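Side-chain contacts in PrimPol AEP domain (PP-N190) (PDB 6ZP9), which probably makes primers and copies DNA as the primase-polymerase of a cyanophage whose DNA carries 2-aminoadenine instead of adenine: residues S131-D134 / V135-T139; P12-R16 / D17-L21; E184-P188 / G189-Q193. One frame throughout, in Å; residues are numbered along the deposited sequence.

Contact 1: S131-D134 / V135-T139; sequences SPVD and VPAWT
The backbone N-H of Trp138 bonds to Asp134 O at 2.9 Å. The bond is nearly straight, with 168° at the hydrogen, and it closes the first turn of helix 135-149. Trp138 CB also lies 3.4 Å from Asp134 O, so the carbonyl oxygen meets both the amide and the first side-chain carbon of the same residue. Asp134 is the N-cap, but its carboxylate makes no capping bond and leads away from the turn. Pro136 follows in the first turn, where its missing N-H costs no helical bond.

Val133 does the apolar work. Its CG1 stands anti to the backbone N (chi1 179°), and this branch reaches over the start of the helix. There it touches Trp138 CB at 3.8 Å. The same methyl meets Ala137 CB at 3.8 Å and comes within 3.5 Å of Trp138 N. This is a hydrophobic staple: the residue before the N-cap packs on the fourth residue after it. The staple joins the short strand 132-133 to the start of helix 135-149.

The indole of Trp138 turns away from Val133 toward strand 85-90, where its NE1 bonds to Ala87 O. Val133 pairs through its backbone with Val85 of that strand. One residue further along, Val135 O is gripped twice by Thr139. The amide N of Thr139 approaches Val135 O to 2.7 Å. Thr139 OG1 donates to Val135 O at 2.8 Å, from above the carbonyl plane.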
ATOM      1  N   SER A 131       8.064  -3.745  14.518  1.00 19.69           N
ATOM      2  CA  SER A 131       8.558  -2.416  14.855  1.00 16.92           C
ATOM      3  C   SER A 131       8.849  -1.648  13.576  1.00 19.93           C
ATOM      4  O   SER A 131       9.065  -2.255  12.521  1.00 20.81           O
ATOM      5  CB  SER A 131       9.832  -2.495  15.713  1.00 21.04           C
ATOM      6  OG  SER A 131       9.651  -3.362  16.826  1.00 27.71           O
ATOM      7  N   PRO A 132       8.863  -0.313  13.633  1.00 19.61           N
ATOM      8  CA  PRO A 132       9.206   0.463  12.439  1.00 17.48           C
ATOM      9  C   PRO A 132      10.630   0.168  12.002  1.00 15.14           C
ATOM     10  O   PRO A 132      11.510  -0.060  12.828  1.00 19.30           O
ATOM     11  CB  PRO A 132       9.054   1.918  12.899  1.00 20.29           C
ATOM     12  CG  PRO A 132       8.188   1.855  14.124  1.00 20.50           C
ATOM     13  CD  PRO A 132       8.578   0.564  14.782  1.00 22.44           C
ATOM     14  N   VAL A 133      10.849   0.180  10.693  1.00 14.48           N
ATOM     15  CA  VAL A 133      12.142  -0.142  10.092  1.00 15.10           C
ATOM     16  C   VAL A 133      12.753   1.136   9.530  1.00 15.79           C
ATOM     17  O   VAL A 133      12.085   1.880   8.805  1.00 15.57           O
ATOM     18  CB  VAL A 133      11.982  -1.217   9.000  1.00 16.79           C
ATOM     19  CG1 VAL A 133      13.312  -1.564   8.336  1.00 16.74           C
ATOM     20  CG2 VAL A 133      11.356  -2.472   9.610  1.00 18.41           C
ATOM     21  N   ASP A 134      14.017   1.394   9.863  1.00 16.29           N
ATOM     22  CA  ASP A 134      14.723   2.551   9.319  1.00 17.21           C
ATOM     23  C   ASP A 134      14.801   2.459   7.800  1.00 19.10           C
ATOM     24  O   ASP A 134      14.790   1.369   7.222  1.00 18.07           O
ATOM     25  CB  ASP A 134      16.148   2.651   9.890  1.00 17.77           C
ATOM     26  CG  ASP A 134      16.181   3.076  11.365  1.00 21.05           C
ATOM     27  OD1 ASP A 134      15.143   3.533  11.911  1.00 21.53           O
ATOM     28  OD2 ASP A 134      17.263   2.959  11.984  1.00 24.67           O
ATOM     29  N   VAL A 135      14.918   3.626   7.154  1.00 17.14           N
ATOM     30  CA  VAL A 135      14.845   3.678   5.691  1.00 17.55           C
ATOM     31  C   VAL A 135      15.923   2.833   5.012  1.00 21.11           C
ATOM     32  O   VAL A 135      15.589   2.087   4.077  1.00 20.07           O
ATOM     33  CB  VAL A 135      14.832   5.139   5.215  1.00 17.05           C
ATOM     34  CG1 VAL A 135      15.018   5.217   3.709  1.00 19.64           C
ATOM     35  CG2 VAL A 135      13.514   5.785   5.614  1.00 19.67           C
ATOM     36  N   PRO A 136      17.205   2.900   5.404  1.00 20.22           N
ATOM     37  CA  PRO A 136      18.206   2.073   4.694  1.00 21.19           C
ATOM     38  C   PRO A 136      17.904   0.578   4.737  1.00 20.59           C
ATOM     39  O   PRO A 136      17.932  -0.087   3.687  1.00 20.00           O
ATOM     40  CB  PRO A 136      19.511   2.435   5.417  1.00 21.03           C
ATOM     41  CG  PRO A 136      19.298   3.822   5.869  1.00 21.56           C
ATOM     42  CD  PRO A 136      17.860   3.857   6.314  1.00 19.09           C
ATOM     43  N   ALA A 137      17.592   0.035   5.922  1.00 19.10           N
ATOM     44  CA  ALA A 137      17.210  -1.371   6.034  1.00 17.95           C
ATOM     45  C   ALA A 137      15.953  -1.667   5.225  1.00 17.14           C
ATOM     46  O   ALA A 137      15.894  -2.658   4.485  1.00 19.30           O
ATOM     47  CB  ALA A 137      16.994  -1.742   7.499  1.00 20.21           C
ATOM     48  N   TRP A 138      14.932  -0.816   5.357  1.00 16.52           N
ATOM     49  CA  TRP A 138      13.702  -1.016   4.596  1.00 15.82           C
ATOM     50  C   TRP A 138      13.980  -1.040   3.100  1.00 16.73           C
ATOM     51  O   TRP A 138      13.449  -1.891   2.375  1.00 17.02           O
ATOM     52  CB  TRP A 138      12.680   0.078   4.931  1.00 15.43           C
ATOM     53  CG  TRP A 138      11.421  -0.082   4.149  1.00 14.67           C
ATOM     54  CD1 TRP A 138      10.327  -0.821   4.506  1.00 14.11           C
ATOM     55  CD2 TRP A 138      11.126   0.471   2.854  1.00 14.64           C
ATOM     56  NE1 TRP A 138       9.373  -0.760   3.517  1.00 14.62           N
ATOM     57  CE2 TRP A 138       9.836   0.031   2.495  1.00 15.84           C
ATOM     58  CE3 TRP A 138      11.829   1.296   1.964  1.00 15.09           C
ATOM     59  CZ2 TRP A 138       9.231   0.384   1.287  1.00 13.95           C
ATOM     60  CZ3 TRP A 138      11.225   1.647   0.756  1.00 14.94           C
ATOM     61  CH2 TRP A 138       9.938   1.190   0.433  1.00 14.38           C
ATOM     62  N   THR A 139      14.807  -0.104   2.619  1.00 16.55           N
ATOM     63  CA  THR A 139      15.053   0.000   1.184  1.00 16.80           C
ATOM     64  C   THR A 139      15.641  -1.294   0.643  1.00 17.69           C
ATOM     65  O   THR A 139      15.254  -1.759  -0.438  1.00 19.78           O
ATOM     66  CB  THR A 139      15.988   1.182   0.884  1.00 17.40           C
ATOM     67  OG1 THR A 139      15.370   2.412   1.288  1.00 20.06           O
ATOM     68  CG2 THR A 139      16.315   1.254  -0.600  1.00 23.63           C
TER

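Contact 2: P12-R16 / D17-L21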
ATOM      1  N   PRO A  12     -21.711   8.857   3.293  1.00 35.71           N
ATOM      2  CA  PRO A  12     -20.272   8.768   3.000  1.00 32.25           C
ATOM      3  C   PRO A  12     -19.972   8.078   1.673  1.00 29.79           C
ATOM      4  O   PRO A  12     -20.565   7.052   1.322  1.00 30.44           O
ATOM      5  CB  PRO A  12     -19.725   7.961   4.188  1.00 33.65           C
ATOM      6  CG  PRO A  12     -20.870   7.117   4.614  1.00 38.04           C
ATOM      7  CD  PRO A  12     -22.117   7.939   4.375  1.00 37.56           C
ATOM      8  N   ALA A  13     -19.021   8.654   0.936  1.00 19.05           N
ATOM      9  CA  ALA A  13     -18.598   8.125  -0.356  1.00 21.26           C
ATOM     10  C   ALA A  13     -17.515   7.052  -0.237  1.00 21.85           C
ATOM     11  O   ALA A  13     -17.039   6.551  -1.262  1.00 23.64           O
ATOM     12  CB  ALA A  13     -18.102   9.272  -1.244  1.00 23.04           C
ATOM     13  N   PHE A  14     -17.121   6.690   0.983  1.00 19.20           N
ATOM     14  CA  PHE A  14     -16.071   5.716   1.241  1.00 17.42           C
ATOM     15  C   PHE A  14     -16.476   4.885   2.452  1.00 19.55           C
ATOM     16  O   PHE A  14     -17.372   5.258   3.222  1.00 17.20           O
ATOM     17  CB  PHE A  14     -14.731   6.412   1.508  1.00 20.38           C
ATOM     18  CG  PHE A  14     -14.790   7.379   2.663  1.00 17.63           C
ATOM     19  CD1 PHE A  14     -14.557   6.949   3.957  1.00 22.03           C
ATOM     20  CD2 PHE A  14     -15.121   8.707   2.456  1.00 22.55           C
ATOM     21  CE1 PHE A  14     -14.636   7.826   5.021  1.00 23.47           C
ATOM     22  CE2 PHE A  14     -15.199   9.591   3.516  1.00 23.11           C
ATOM     23  CZ  PHE A  14     -14.960   9.150   4.801  1.00 23.38           C
ATOM     24  N   ASP A  15     -15.776   3.768   2.639  1.00 17.93           N
ATOM     25  CA  ASP A  15     -16.000   2.854   3.764  1.00 17.63           C
ATOM     26  C   ASP A  15     -14.988   3.179   4.870  1.00 18.23           C
ATOM     27  O   ASP A  15     -13.832   2.757   4.810  1.00 17.37           O
ATOM     28  CB  ASP A  15     -15.879   1.413   3.275  1.00 17.18           C
ATOM     29  CG  ASP A  15     -16.231   0.394   4.341  1.00 26.58           C
ATOM     30  OD1 ASP A  15     -16.168   0.735   5.545  1.00 25.34           O
ATOM     31  OD2 ASP A  15     -16.564  -0.757   3.971  1.00 29.60           O
ATOM     32  N   ARG A  16     -15.422   3.912   5.900  1.00 17.76           N
ATOM     33  CA  ARG A  16     -14.472   4.352   6.924  1.00 19.30           C
ATOM     34  C   ARG A  16     -13.875   3.180   7.698  1.00 17.66           C
ATOM     35  O   ARG A  16     -12.755   3.280   8.211  1.00 18.30           O
ATOM     36  CB  ARG A  16     -15.144   5.327   7.896  1.00 22.81           C
ATOM     37  CG  ARG A  16     -16.085   4.646   8.872  1.00 24.90           C
ATOM     38  CD  ARG A  16     -16.669   5.619   9.887  1.00 29.44           C
ATOM     39  NE  ARG A  16     -15.647   6.357  10.626  1.00 29.09           N
ATOM     40  CZ  ARG A  16     -15.128   5.969  11.791  1.00 29.94           C
ATOM     41  NH1 ARG A  16     -14.211   6.730  12.382  1.00 35.40           N
ATOM     42  NH2 ARG A  16     -15.522   4.833  12.370  1.00 25.77           N
ATOM     43  N   ASP A  17     -14.601   2.070   7.805  1.00 17.47           N
ATOM     44  CA  ASP A  17     -14.069   0.923   8.535  1.00 16.86           C
ATOM     45  C   ASP A  17     -12.880   0.319   7.805  1.00 14.78           C
ATOM     46  O   ASP A  17     -11.906  -0.106   8.436  1.00 15.89           O
ATOM     47  CB  ASP A  17     -15.157  -0.132   8.741  1.00 20.13           C
ATOM     48  CG  ASP A  17     -16.261   0.338   9.689  1.00 29.47           C
ATOM     49  OD1 ASP A  17     -15.939   0.926  10.745  1.00 29.51           O
ATOM     50  OD2 ASP A  17     -17.452   0.120   9.372  1.00 34.40           O
ATOM     51  N   GLN A  18     -12.937   0.280   6.477  1.00 14.83           N
ATOM     52  CA  GLN A  18     -11.818  -0.263   5.722  1.00 14.89           C
ATOM     53  C   GLN A  18     -10.614   0.672   5.774  1.00 14.31           C
ATOM     54  O   GLN A  18      -9.469   0.213   5.870  1.00 13.85           O
ATOM     55  CB  GLN A  18     -12.262  -0.533   4.290  1.00 14.50           C
ATOM     56  CG  GLN A  18     -13.040  -1.828   4.170  1.00 14.70           C
ATOM     57  CD  GLN A  18     -12.133  -3.051   4.200  1.00 19.23           C
ATOM     58  OE1 GLN A  18     -11.263  -3.206   3.345  1.00 16.97           O
ATOM     59  NE2 GLN A  18     -12.332  -3.923   5.184  1.00 17.31           N
ATOM     60  N   ILE A  19     -10.846   1.986   5.719  1.00 14.79           N
ATOM     61  CA  ILE A  19      -9.739   2.933   5.846  1.00 12.52           C
ATOM     62  C   ILE A  19      -9.021   2.740   7.179  1.00 13.48           C
ATOM     63  O   ILE A  19      -7.788   2.623   7.233  1.00 15.22           O
ATOM     64  CB  ILE A  19     -10.239   4.380   5.693  1.00 12.69           C
ATOM     65  CG1 ILE A  19     -10.656   4.648   4.246  1.00 13.74           C
ATOM     66  CG2 ILE A  19      -9.152   5.368   6.139  1.00 15.95           C
ATOM     67  CD1 ILE A  19     -11.045   6.101   3.991  1.00 16.89           C
ATOM     68  N   LEU A  20      -9.778   2.710   8.280  1.00 13.68           N
ATOM     69  CA  LEU A  20      -9.145   2.562   9.587  1.00 14.58           C
ATOM     70  C   LEU A  20      -8.466   1.204   9.722  1.00 15.20           C
ATOM     71  O   LEU A  20      -7.408   1.098  10.353  1.00 14.59           O
ATOM     72  CB  LEU A  20     -10.172   2.771  10.699  1.00 14.42           C
ATOM     73  CG  LEU A  20     -10.619   4.235  10.796  1.00 19.41           C
ATOM     74  CD1 LEU A  20     -11.715   4.380  11.828  1.00 21.01           C
ATOM     75  CD2 LEU A  20      -9.443   5.162  11.118  1.00 21.55           C
ATOM     76  N   LEU A  21      -9.045   0.159   9.113  1.00 13.85           N
ATOM     77  CA  LEU A  21      -8.415  -1.159   9.144  1.00 12.19           C
ATOM     78  C   LEU A  21      -7.085  -1.151   8.400  1.00 12.07           C
ATOM     79  O   LEU A  21      -6.107  -1.743   8.865  1.00 13.87           O
ATOM     80  CB  LEU A  21      -9.356  -2.215   8.557  1.00 13.44           C
ATOM     81  CG  LEU A  21      -8.766  -3.625   8.464  1.00 15.65           C
ATOM     82  CD1 LEU A  21      -8.483  -4.214   9.835  1.00 18.62           C
ATOM     83  CD2 LEU A  21      -9.674  -4.541   7.655  1.00 13.74           C
TER
HETATM   84  O   HOH W   1     -17.232   2.710  11.953  1.00 37.87           O
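A chi1 of -174° sets the carboxylate of Asp15 opposite its own backbone N and swings it over the first amides of helix 16-25. Arg16 takes a different position. Its CG sits between the backbone N and the carbonyl carbon (chi1 75°), and a bend at chi3 then lays the guanidinium near Leu20 and Asp17.

Asp15 is the N-cap. Its OD1 accepts from Asp17 N at 3.1 Å and also from Gln18 N, both weakly. Its OD2 lies beside the aliphatic CG of Gln18, with the carboxylate and amide planes 60° apart. The amide end of Gln18 leaves this site, and its OE1 bonds to Ile178 N of strand 177-179. The regular helical bonds begin with Ile19 N to Asp15 O at 3.2 Å and Leu20 N to Arg16 O.

Phe14, just before the cap, meets Ile19, the fourth residue after it. Ile19 CD1 is 3.6 Å from Phe14 CD1, and the two side chains cross at about a right angle. The pair is a hydrophobic staple. It joins the N-terminal loop to the helix, and Phe14 also packs on Val58 of helix 55-64.

Leu20 CD1 lies over one face of the Arg16 guanidinium, 3.5 Å from Arg16 NH1. At the edge of that group, in its plane, a water accepts from Arg16 NH2 at 2.8 Å. The same water donates to Asp17 OD1, so the two charges meet through solvent and not in a salt bridge.

Asp15 OD1 and Asp17 OD2 are 4.1 Å apart. Their mutual repulsion is probably eased by the amides at the helix start and by the nearby arginine.

Contact 3: E184-P188 / G189-Q193. With CA (calcium ion), chain C.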
ATOM      1  N   GLU A 184      -0.283 -11.592  11.614  1.00 18.31           N
ATOM      2  CA  GLU A 184       1.112 -11.925  11.883  1.00 19.12           C
ATOM      3  C   GLU A 184       2.027 -10.731  11.639  1.00 18.68           C
ATOM      4  O   GLU A 184       1.806  -9.927  10.727  1.00 15.37           O
ATOM      5  CB  GLU A 184       1.557 -13.112  11.030  1.00 22.06           C
ATOM      6  CG  GLU A 184       0.773 -14.404  11.337  1.00 29.48           C
ATOM      7  CD  GLU A 184       1.050 -15.006  12.725  1.00 35.46           C
ATOM      8  OE1 GLU A 184       2.066 -14.668  13.375  1.00 29.79           O
ATOM      9  OE2 GLU A 184       0.235 -15.841  13.166  1.00 34.69           O
ATOM     10  N   LEU A 185       3.055 -10.625  12.477  1.00 16.00           N
ATOM     11  CA  LEU A 185       4.058  -9.572  12.399  1.00 16.03           C
ATOM     12  C   LEU A 185       5.416 -10.218  12.169  1.00 16.54           C
ATOM     13  O   LEU A 185       5.737 -11.227  12.804  1.00 18.35           O
ATOM     14  CB  LEU A 185       4.074  -8.734  13.674  1.00 16.76           C
ATOM     15  CG  LEU A 185       2.778  -7.966  13.977  1.00 17.87           C
ATOM     16  CD1 LEU A 185       2.863  -7.187  15.277  1.00 18.87           C
ATOM     17  CD2 LEU A 185       2.436  -7.053  12.821  1.00 16.48           C
ATOM     18  N   TYR A 186       6.202  -9.648  11.259  1.00 13.45           N
ATOM     19  CA  TYR A 186       7.488 -10.209  10.871  1.00 14.22           C
ATOM     20  C   TYR A 186       8.623  -9.450  11.540  1.00 17.71           C
ATOM     21  O   TYR A 186       8.456  -8.338  12.046  1.00 18.56           O
ATOM     22  CB  TYR A 186       7.662 -10.190   9.343  1.00 18.95           C
ATOM     23  CG  TYR A 186       6.836 -11.254   8.678  1.00 16.58           C
ATOM     24  CD1 TYR A 186       7.318 -12.544   8.544  1.00 17.29           C
ATOM     25  CD2 TYR A 186       5.544 -10.985   8.246  1.00 19.00           C
ATOM     26  CE1 TYR A 186       6.553 -13.535   7.974  1.00 18.21           C
ATOM     27  CE2 TYR A 186       4.762 -11.975   7.671  1.00 15.33           C
ATOM     28  CZ  TYR A 186       5.272 -13.251   7.543  1.00 17.65           C
ATOM     29  OH  TYR A 186       4.506 -14.245   6.969  1.00 19.69           O
ATOM     30  N   ASP A 187       9.784 -10.079  11.542  1.00 19.82           N
ATOM     31  CA  ASP A 187      10.983  -9.457  12.046  1.00 20.00           C
ATOM     32  C   ASP A 187      11.889  -9.112  10.882  1.00 21.61           C
ATOM     33  O   ASP A 187      12.134  -9.971  10.025  1.00 20.76           O
ATOM     34  CB  ASP A 187      11.706 -10.387  13.016  1.00 22.34           C
ATOM     35  CG  ASP A 187      13.045  -9.843  13.444  1.00 31.04           C
ATOM     36  OD1 ASP A 187      13.063  -8.971  14.337  1.00 31.58           O
ATOM     37  OD2 ASP A 187      14.072 -10.276  12.874  1.00 32.85           O
ATOM     38  N   PRO A 188      12.384  -7.876  10.804  1.00 19.50           N
ATOM     39  CA  PRO A 188      13.170  -7.475   9.625  1.00 22.59           C
ATOM     40  C   PRO A 188      14.465  -8.253   9.453  1.00 23.40           C
ATOM     41  O   PRO A 188      14.919  -8.447   8.315  1.00 26.48           O
ATOM     42  CB  PRO A 188      13.442  -5.986   9.874  1.00 24.82           C
ATOM     43  CG  PRO A 188      13.148  -5.764  11.329  1.00 25.85           C
ATOM     44  CD  PRO A 188      12.100  -6.746  11.698  1.00 23.24           C
ATOM     45  N   GLY A 189      15.084  -8.694  10.546  1.00 21.77           N
ATOM     46  CA  GLY A 189      16.289  -9.494  10.415  1.00 25.22           C
ATOM     47  C   GLY A 189      15.999 -10.874   9.861  1.00 26.46           C
ATOM     48  O   GLY A 189      16.729 -11.373   9.002  1.00 28.44           O
ATOM     49  N   GLN A 190      14.934 -11.510  10.344  1.00 22.41           N
ATOM     50  CA  GLN A 190      14.521 -12.787   9.776  1.00 25.51           C
ATOM     51  C   GLN A 190      14.147 -12.624   8.311  1.00 25.42           C
ATOM     52  O   GLN A 190      14.467 -13.478   7.483  1.00 24.26           O
ATOM     53  CB  GLN A 190      13.347 -13.366  10.572  1.00 25.42           C
ATOM     54  CG  GLN A 190      13.681 -13.643  12.027  1.00 33.66           C
ATOM     55  CD  GLN A 190      12.632 -14.490  12.721  1.00 42.95           C
ATOM     56  OE1 GLN A 190      11.487 -14.067  12.891  1.00 47.19           O
ATOM     57  NE2 GLN A 190      13.016 -15.700  13.119  1.00 43.19           N
ATOM     58  N   MET A 191      13.483 -11.519   7.973  1.00 21.24           N
ATOM     59  CA  MET A 191      13.081 -11.289   6.590  1.00 23.16           C
ATOM     60  C   MET A 191      14.297 -11.119   5.690  1.00 22.56           C
ATOM     61  O   MET A 191      14.297 -11.566   4.535  1.00 25.42           O
ATOM     62  CB  MET A 191      12.162 -10.062   6.515  1.00 22.06           C
ATOM     63  CG  MET A 191      11.553  -9.829   5.151  1.00 21.67           C
ATOM     64  SD  MET A 191      10.365 -11.119   4.716  1.00 23.89           S
ATOM     65  CE  MET A 191       8.915 -10.502   5.574  1.00 18.99           C
ATOM     66  N   LEU A 192      15.354 -10.491   6.208  1.00 23.51           N
ATOM     67  CA  LEU A 192      16.568 -10.322   5.419  1.00 26.35           C
ATOM     68  C   LEU A 192      17.197 -11.665   5.062  1.00 29.60           C
ATOM     69  O   LEU A 192      17.823 -11.792   4.007  1.00 33.91           O
ATOM     70  CB  LEU A 192      17.558  -9.444   6.181  1.00 27.24           C
ATOM     71  CG  LEU A 192      18.725  -8.855   5.390  1.00 30.62           C
ATOM     72  CD1 LEU A 192      18.225  -8.082   4.167  1.00 34.39           C
ATOM     73  CD2 LEU A 192      19.547  -7.957   6.288  1.00 32.42           C
ATOM     74  N   GLN A 193      17.026 -12.682   5.910  1.00 27.55           N
ATOM     75  CA  GLN A 193      17.594 -13.997   5.628  1.00 30.71           C
ATOM     76  C   GLN A 193      16.806 -14.758   4.571  1.00 31.36           C
ATOM     77  O   GLN A 193      17.397 -15.472   3.758  1.00 33.86           O
ATOM     78  CB  GLN A 193      17.654 -14.826   6.900  1.00 34.74           C
ATOM     79  CG  GLN A 193      18.507 -14.226   7.984  1.00 37.27           C
ATOM     80  CD  GLN A 193      18.826 -15.237   9.038  1.00 42.63           C
ATOM     81  OE1 GLN A 193      19.813 -15.970   8.924  1.00 44.33           O
ATOM     82  NE2 GLN A 193      17.976 -15.320  10.058  1.00 40.94           N
TER
HETATM   83 CA    CA C 201       5.714 -13.157  14.129  1.00 21.53          CA
HETATM   84  O   HOH W   2       4.706 -14.476  12.095  1.00 29.89           O
HETATM   85  O   HOH W   3       9.697 -13.140  11.219  1.00 28.96           O
HETATM   86  O   HOH W   4      15.221  -7.764  13.446  1.00 47.63           O
HETATM   87  O   HOH W   5       7.928 -12.863  14.986  1.00 31.42           O
HETATM   88  O   HOH W   6       5.673 -15.276  15.310  1.00 28.15           O
HETATM   89  O   HOH W   7       6.988 -14.199  12.182  1.00 26.50           O
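A water closes the cap between Asp187 and Gln190. It accepts from Asp187 N at 3.1 Å and donates to Gln190 OE1 at 2.6 Å. In a capping box the side chain three residues after the N-cap would bond to that amide directly. Here a water stands between them.

The other half of the cap is direct. With CG anti to the backbone N (chi1 173°), Asp187 presents OD2 to Gln190 N at 2.9 Å. The amide comes to the anti side of OD2, 16° out of the carboxylate plane. Asp187 OD1 has a separate partner in His130 NE2, so both oxygens are held and the rotation of the carboxylate is fixed.

Met191 bends at chi2 and chi3 to bring CE over one face of the Tyr186 ring. This is a CH-pi contact, 4.2 Å from Met191 CE to the ring centroid. The pair forms a hydrophobic staple around the cap. Just upstream, Leu185 O binds a calcium ion at 2.3 Å along with four waters, one of which donates to Glu184 OE1.

The Tyr186 ring also stacks edge-to-face with Trp127 of strand 123-129. Pro188, Met191 and Leu192 rest on Leu141, which fits helix 188-194 against helix 135-149.

All three contacts are helix starts built alike: an aspartate at the N-cap and a hydrophobic staple around it. The aspartate caps with its side chain in contacts 2 and 3 but not in contact 1. Contacts 1 and 3 are neighbours, with centres about 11 Å apart. They touch where Val133 CG2 packs on Pro188 CB at 4.1 Å, and their two helices meet at Leu141. Contact 2 stands apart, its centre about 28 Å from that of contact 1 and about 29 Å from that of contact 3. The calcium ion belongs to contact 3 and lies about 13 Å from the side chain of Val133.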